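Local coordinates for protein 4-hydroxy-3-methylbut-2-enyl diphosphate reductase, apicoplast (Plasmodium falciparum, PDB 4N7B) that catalyses the last step of the DOXP/MEP isoprenoid pathway, reducing HMBPP to isopentenyl and dimethylallyl diphosphate with an oxygen-sensitive iron-sulfur cluster, at residues A[386-391]-A[452-457]; A[446-451]-A[456-461]. One frame throughout, in Å; residues are numbered along the deposited sequence.

Contact 1 (A[386-391]-A[452-457]). With SO4 (sulfate ion), chain D.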
loop_
_atom_site.group_PDB
_atom_site.type_symbol
_atom_site.label_atom_id
_atom_site.label_comp_id
_atom_site.label_asym_id
_atom_site.label_seq_id
_atom_site.Cartn_x
_atom_site.Cartn_y
_atom_site.Cartn_z
ATOM N N SER A 386 5.742 8.071 -3.505
ATOM C CA SER A 386 6.948 8.154 -4.301
ATOM C C SER A 386 8.052 8.671 -3.404
ATOM O O SER A 386 7.874 9.683 -2.731
ATOM C CB SER A 386 6.747 9.171 -5.422
ATOM O OG SER A 386 8.000 9.615 -5.901
ATOM N N MET A 387 9.188 7.992 -3.378
ATOM C CA MET A 387 10.312 8.455 -2.574
ATOM C C MET A 387 10.817 9.781 -3.107
ATOM O O MET A 387 11.317 10.599 -2.353
ATOM C CB MET A 387 11.443 7.435 -2.588
ATOM C CG MET A 387 11.080 6.129 -1.914
ATOM S SD MET A 387 12.533 5.097 -1.628
ATOM C CE MET A 387 12.863 4.519 -3.242
ATOM N N ASP A 388 10.684 9.992 -4.411
ATOM C CA ASP A 388 11.158 11.228 -5.029
ATOM C C ASP A 388 10.309 12.426 -4.635
ATOM O O ASP A 388 10.846 13.433 -4.208
ATOM C CB ASP A 388 11.161 11.086 -6.540
ATOM C CG ASP A 388 11.997 9.907 -7.003
ATOM O OD1 ASP A 388 13.244 9.972 -6.875
ATOM O OD2 ASP A 388 11.398 8.903 -7.461
ATOM N N ASP A 389 8.990 12.298 -4.780
ATOM C CA ASP A 389 8.054 13.326 -4.367
ATOM C C ASP A 389 8.182 13.585 -2.883
ATOM O O ASP A 389 8.220 14.736 -2.444
ATOM C CB ASP A 389 6.617 12.895 -4.638
ATOM C CG ASP A 389 6.197 13.056 -6.096
ATOM O OD1 ASP A 389 6.965 13.635 -6.913
ATOM O OD2 ASP A 389 5.058 12.603 -6.410
ATOM N N CYS A 390 8.239 12.513 -2.099
ATOM C CA CYS A 390 8.283 12.657 -0.646
ATOM C C CYS A 390 9.495 13.477 -0.247
ATOM O O CYS A 390 9.389 14.420 0.538
ATOM C CB CYS A 390 8.323 11.304 0.075
ATOM S SG CYS A 390 8.065 11.467 1.838
ATOM N N ALA A 391 10.650 13.124 -0.797
ATOM C CA ALA A 391 11.880 13.848 -0.486
ATOM C C ALA A 391 11.753 15.328 -0.849
ATOM O O ALA A 391 12.284 16.208 -0.151
ATOM C CB ALA A 391 13.062 13.223 -1.218
ATOM N N GLN A 452 8.665 6.972 -15.089
ATOM C CA GLN A 452 8.442 8.087 -16.011
ATOM C C GLN A 452 9.351 9.278 -15.735
ATOM O O GLN A 452 9.877 9.879 -16.679
ATOM C CB GLN A 452 6.992 8.549 -15.975
ATOM C CG GLN A 452 6.019 7.539 -16.508
ATOM C CD GLN A 452 4.592 7.953 -16.249
ATOM O OE1 GLN A 452 4.241 8.329 -15.133
ATOM N NE2 GLN A 452 3.768 7.921 -17.277
ATOM N N ILE A 453 9.524 9.656 -14.470
ATOM C CA ILE A 453 10.386 10.808 -14.177
ATOM C C ILE A 453 11.850 10.444 -14.435
ATOM O O ILE A 453 12.729 11.313 -14.415
ATOM C CB ILE A 453 10.214 11.330 -12.740
ATOM C CG1 ILE A 453 10.558 10.248 -11.726
ATOM C CG2 ILE A 453 8.777 11.745 -12.505
ATOM C CD1 ILE A 453 10.566 10.793 -10.312
ATOM N N ARG A 454 12.102 9.160 -14.703
ATOM C CA ARG A 454 13.427 8.718 -15.146
ATOM C C ARG A 454 13.448 8.544 -16.684
ATOM O O ARG A 454 14.356 7.936 -17.255
ATOM C CB ARG A 454 13.858 7.466 -14.371
ATOM C CG ARG A 454 14.727 7.790 -13.152
ATOM C CD ARG A 454 14.734 6.644 -12.017
ATOM N NE ARG A 454 13.587 6.942 -11.187
ATOM C CZ ARG A 454 13.612 7.463 -9.970
ATOM N NH1 ARG A 454 14.739 7.678 -9.321
ATOM N NH2 ARG A 454 12.458 7.733 -9.391
ATOM N N ASN A 455 12.441 9.123 -17.340
ATOM C CA ASN A 455 12.361 9.198 -18.795
ATOM C C ASN A 455 12.092 7.862 -19.493
ATOM O O ASN A 455 12.268 7.748 -20.695
ATOM C CB ASN A 455 13.618 9.844 -19.368
ATOM C CG ASN A 455 13.834 11.234 -18.843
ATOM O OD1 ASN A 455 12.883 11.948 -18.518
ATOM N ND2 ASN A 455 15.082 11.636 -18.749
ATOM N N VAL A 456 11.630 6.857 -18.770
ATOM C CA VAL A 456 11.184 5.662 -19.474
ATOM C C VAL A 456 9.668 5.456 -19.350
ATOM O O VAL A 456 9.111 5.358 -18.256
ATOM C CB VAL A 456 12.065 4.414 -19.158
ATOM C CG1 VAL A 456 13.086 4.741 -18.105
ATOM C CG2 VAL A 456 11.242 3.181 -18.842
ATOM N N PRO A 457 8.993 5.453 -20.500
ATOM C CA PRO A 457 7.538 5.341 -20.568
ATOM C C PRO A 457 7.067 4.141 -19.771
ATOM O O PRO A 457 7.754 3.123 -19.718
ATOM C CB PRO A 457 7.268 5.141 -22.059
ATOM C CG PRO A 457 8.460 5.694 -22.755
ATOM C CD PRO A 457 9.619 5.462 -21.835
HETATM S S SO4 D . 18.271 7.247 -9.186
HETATM O O1 SO4 D . 19.680 6.983 -8.898
HETATM O O2 SO4 D . 17.838 6.418 -10.308
HETATM O O3 SO4 D . 17.466 6.935 -8.009
HETATM O O4 SO4 D . 18.108 8.658 -9.532
#
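Asp388, in the first turn of helix 387-400, and Arg454, in the turn that follows helix 442-452, form a salt bridge across the surface of the protein. Their side chains extend from opposite directions, and Arg454 NH2 donates to Asp388 OD2 at a refined 2.5 Å, so short that the exact value is doubtful. OD2 lies at the edge of the guanidinium, near its plane, but the carboxylate and guanidinium planes are 44° apart, and Asp388 OD1 stays 3.5 Å from Arg454 NH2. The bend of the arginine chain at chi3 (-86°) places the guanidinium beside the carboxylate. NE donates to the carbonyl of Ser450, which further fixes the group's rotation.

A sulfate ion, probably from the crystallisation liquor, occupies another part of the guanidinium edge, with its sulfur in the plane. Arg454 NH1 comes within 3.1 Å of sulfate O3 and makes a weak, long hydrogen bond to O2, so that the arginine lies between two negative groups.

Ile453 adds van der Waals contact through its tip: CD1 lies 3.5 Å from Asp388 OD2 and also touches CG and CB of the same aspartate.

Within 386-391, Ser386 is the N-cap: its OG accepts a nearly straight bond from Asp389 N (3.1 Å, 174°) and a weak one from Asp388 N. The salt-bridging Asp388 lies in this capped first turn. On the other side, Gln452 to Asn455 make a type I turn, and Asn455, with positive phi, is the C-prime residue of a Schellman motif.

The contact lies away from the annotated sites. It joins the start of helix 387-400 to the end of helix 442-452 and the loop leading into edge strand 458-461, while Met387 and Arg454 both touch helix 414-427.

Contact 2 (A[446-451]-A[456-461])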
loop_
_atom_site.group_PDB
_atom_site.type_symbol
_atom_site.label_atom_id
_atom_site.label_comp_id
_atom_site.label_asym_id
_atom_site.label_seq_id
_atom_site.Cartn_x
_atom_site.Cartn_y
_atom_site.Cartn_z
ATOM N N LYS A 446 2.687 4.791 -8.108
ATOM C CA LYS A 446 3.976 5.435 -7.836
ATOM C C LYS A 446 5.120 4.678 -8.503
ATOM O O LYS A 446 6.185 5.250 -8.768
ATOM C CB LYS A 446 4.215 5.618 -6.330
ATOM C CG LYS A 446 3.135 6.451 -5.643
ATOM C CD LYS A 446 3.010 7.827 -6.288
ATOM C CE LYS A 446 1.644 8.465 -6.012
ATOM N NZ LYS A 446 1.412 9.665 -6.914
ATOM N N LEU A 447 4.905 3.403 -8.812
ATOM C CA LEU A 447 5.934 2.657 -9.535
ATOM C C LEU A 447 5.980 3.178 -10.961
ATOM O O LEU A 447 7.047 3.462 -11.500
ATOM C CB LEU A 447 5.641 1.161 -9.528
ATOM C CG LEU A 447 5.989 0.458 -8.223
ATOM C CD1 LEU A 447 5.498 -0.975 -8.268
ATOM C CD2 LEU A 447 7.472 0.489 -7.984
ATOM N N VAL A 448 4.818 3.296 -11.580
ATOM C CA VAL A 448 4.747 3.848 -12.927
ATOM C C VAL A 448 5.434 5.212 -12.969
ATOM O O VAL A 448 6.225 5.520 -13.871
ATOM C CB VAL A 448 3.291 4.026 -13.355
ATOM C CG1 VAL A 448 3.167 5.039 -14.524
ATOM C CG2 VAL A 448 2.709 2.702 -13.728
ATOM N N TYR A 449 5.112 6.041 -11.988
ATOM C CA TYR A 449 5.651 7.394 -11.933
ATOM C C TYR A 449 7.168 7.385 -11.776
ATOM O O TYR A 449 7.863 8.197 -12.377
ATOM C CB TYR A 449 5.010 8.112 -10.764
ATOM C CG TYR A 449 5.437 9.535 -10.513
ATOM C CD1 TYR A 449 4.916 10.577 -11.264
ATOM C CD2 TYR A 449 6.313 9.843 -9.485
ATOM C CE1 TYR A 449 5.265 11.897 -11.006
ATOM C CE2 TYR A 449 6.671 11.150 -9.223
ATOM C CZ TYR A 449 6.141 12.177 -9.996
ATOM O OH TYR A 449 6.491 13.480 -9.734
ATOM N N SER A 450 7.684 6.470 -10.961
ATOM C CA SER A 450 9.127 6.399 -10.718
ATOM C C SER A 450 9.872 6.184 -12.021
ATOM O O SER A 450 10.926 6.765 -12.241
ATOM C CB SER A 450 9.462 5.248 -9.749
ATOM O OG SER A 450 8.900 5.468 -8.465
ATOM N N SER A 451 9.336 5.324 -12.884
ATOM C CA SER A 451 9.941 5.089 -14.199
ATOM C C SER A 451 9.820 6.308 -15.110
ATOM O O SER A 451 10.748 6.638 -15.854
ATOM C CB SER A 451 9.267 3.884 -14.859
ATOM O OG SER A 451 9.717 3.671 -16.189
ATOM N N VAL A 456 11.630 6.857 -18.770
ATOM C CA VAL A 456 11.184 5.662 -19.474
ATOM C C VAL A 456 9.668 5.456 -19.350
ATOM O O VAL A 456 9.111 5.358 -18.256
ATOM C CB VAL A 456 12.065 4.414 -19.158
ATOM C CG1 VAL A 456 13.086 4.741 -18.105
ATOM C CG2 VAL A 456 11.242 3.181 -18.842
ATOM N N PRO A 457 8.993 5.453 -20.500
ATOM C CA PRO A 457 7.538 5.341 -20.568
ATOM C C PRO A 457 7.067 4.141 -19.771
ATOM O O PRO A 457 7.754 3.123 -19.718
ATOM C CB PRO A 457 7.268 5.141 -22.059
ATOM C CG PRO A 457 8.460 5.694 -22.755
ATOM C CD PRO A 457 9.619 5.462 -21.835
ATOM N N ALA A 458 5.902 4.254 -19.154
ATOM C CA ALA A 458 5.452 3.225 -18.243
ATOM C C ALA A 458 3.936 3.156 -18.280
ATOM O O ALA A 458 3.272 4.144 -18.568
ATOM C CB ALA A 458 5.924 3.535 -16.849
ATOM N N VAL A 459 3.401 1.978 -18.010
ATOM C CA VAL A 459 1.967 1.766 -18.028
ATOM C C VAL A 459 1.619 0.857 -16.876
ATOM O O VAL A 459 2.375 -0.048 -16.547
ATOM C CB VAL A 459 1.471 1.060 -19.333
ATOM C CG1 VAL A 459 1.602 1.964 -20.513
ATOM C CG2 VAL A 459 2.247 -0.239 -19.574
ATOM N N LEU A 460 0.452 1.099 -16.296
ATOM C CA LEU A 460 -0.070 0.299 -15.221
ATOM C C LEU A 460 -1.182 -0.542 -15.802
ATOM O O LEU A 460 -2.121 -0.004 -16.356
ATOM C CB LEU A 460 -0.635 1.204 -14.142
ATOM C CG LEU A 460 -1.287 0.440 -13.001
ATOM C CD1 LEU A 460 -0.231 -0.337 -12.240
ATOM C CD2 LEU A 460 -1.990 1.418 -12.091
ATOM N N LEU A 461 -1.071 -1.861 -15.689
ATOM C CA LEU A 461 -2.056 -2.766 -16.263
ATOM C C LEU A 461 -2.497 -3.791 -15.224
ATOM O O LEU A 461 -1.668 -4.402 -14.543
ATOM C CB LEU A 461 -1.469 -3.491 -17.482
ATOM C CG LEU A 461 -1.046 -2.591 -18.644
ATOM C CD1 LEU A 461 -0.369 -3.433 -19.718
ATOM C CD2 LEU A 461 -2.239 -1.833 -19.211
#
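Val448 packs on Ala458 and Leu460 in the second half of a beta-alpha-beta crossover, in which helix 442-452 returns the chain from strand 432-436 to strand 458-461 at the edge of a parallel sheet. The short helix and strand segments run nearly antiparallel, at 167°, with their axes 7.6 Å apart.

The apolar contacts divide between the two methyls of Val448. With chi1 at 160°, Val448 CG1 is anti to the backbone N and meets Ala458 CB at 3.9 Å, whereas Val448 CG2 reaches Leu460 CB at 3.7 Å; the valine and leucine side chains cross at about a right angle. Val435 of the neighbouring strand also touches both Val448 and Leu460. The side chain of Leu460 is about 6 Å from that of Ser441, a probable substrate-binding residue.

Polar contacts gather at the turn, where Ser451 grips Val456 twice. Ser451 O accepts from Val456 N at 3.1 Å, closing the Schellman motif. The buried Ser451 hydroxyl, which is also hydrogen-bonded to Thr433 OG1, donates through Ser451 OG to Val456 O at 2.7 Å, with OG standing above the plane of that carbonyl, 39° out of it.

How the contacts relate
From the N terminus, the chain first passes through 386-391, then through 60 intervening residues, including helix 414-427 and strand 432-436, before contact 1 closes this long loop at 452-457. Contact 2 closes a much shorter loop that starts within the first, at 446-451, and ends beyond it, at 456-461; the two share Val456 and Pro457 and so overlap rather than nest. Their centres are 9 Å apart, and a probable hydrogen bond from Tyr449 OH to Asp389 OD1 connects them directly. Together they tie helix 387-400, through helix 442-452, to the edge of the five-stranded parallel sheet.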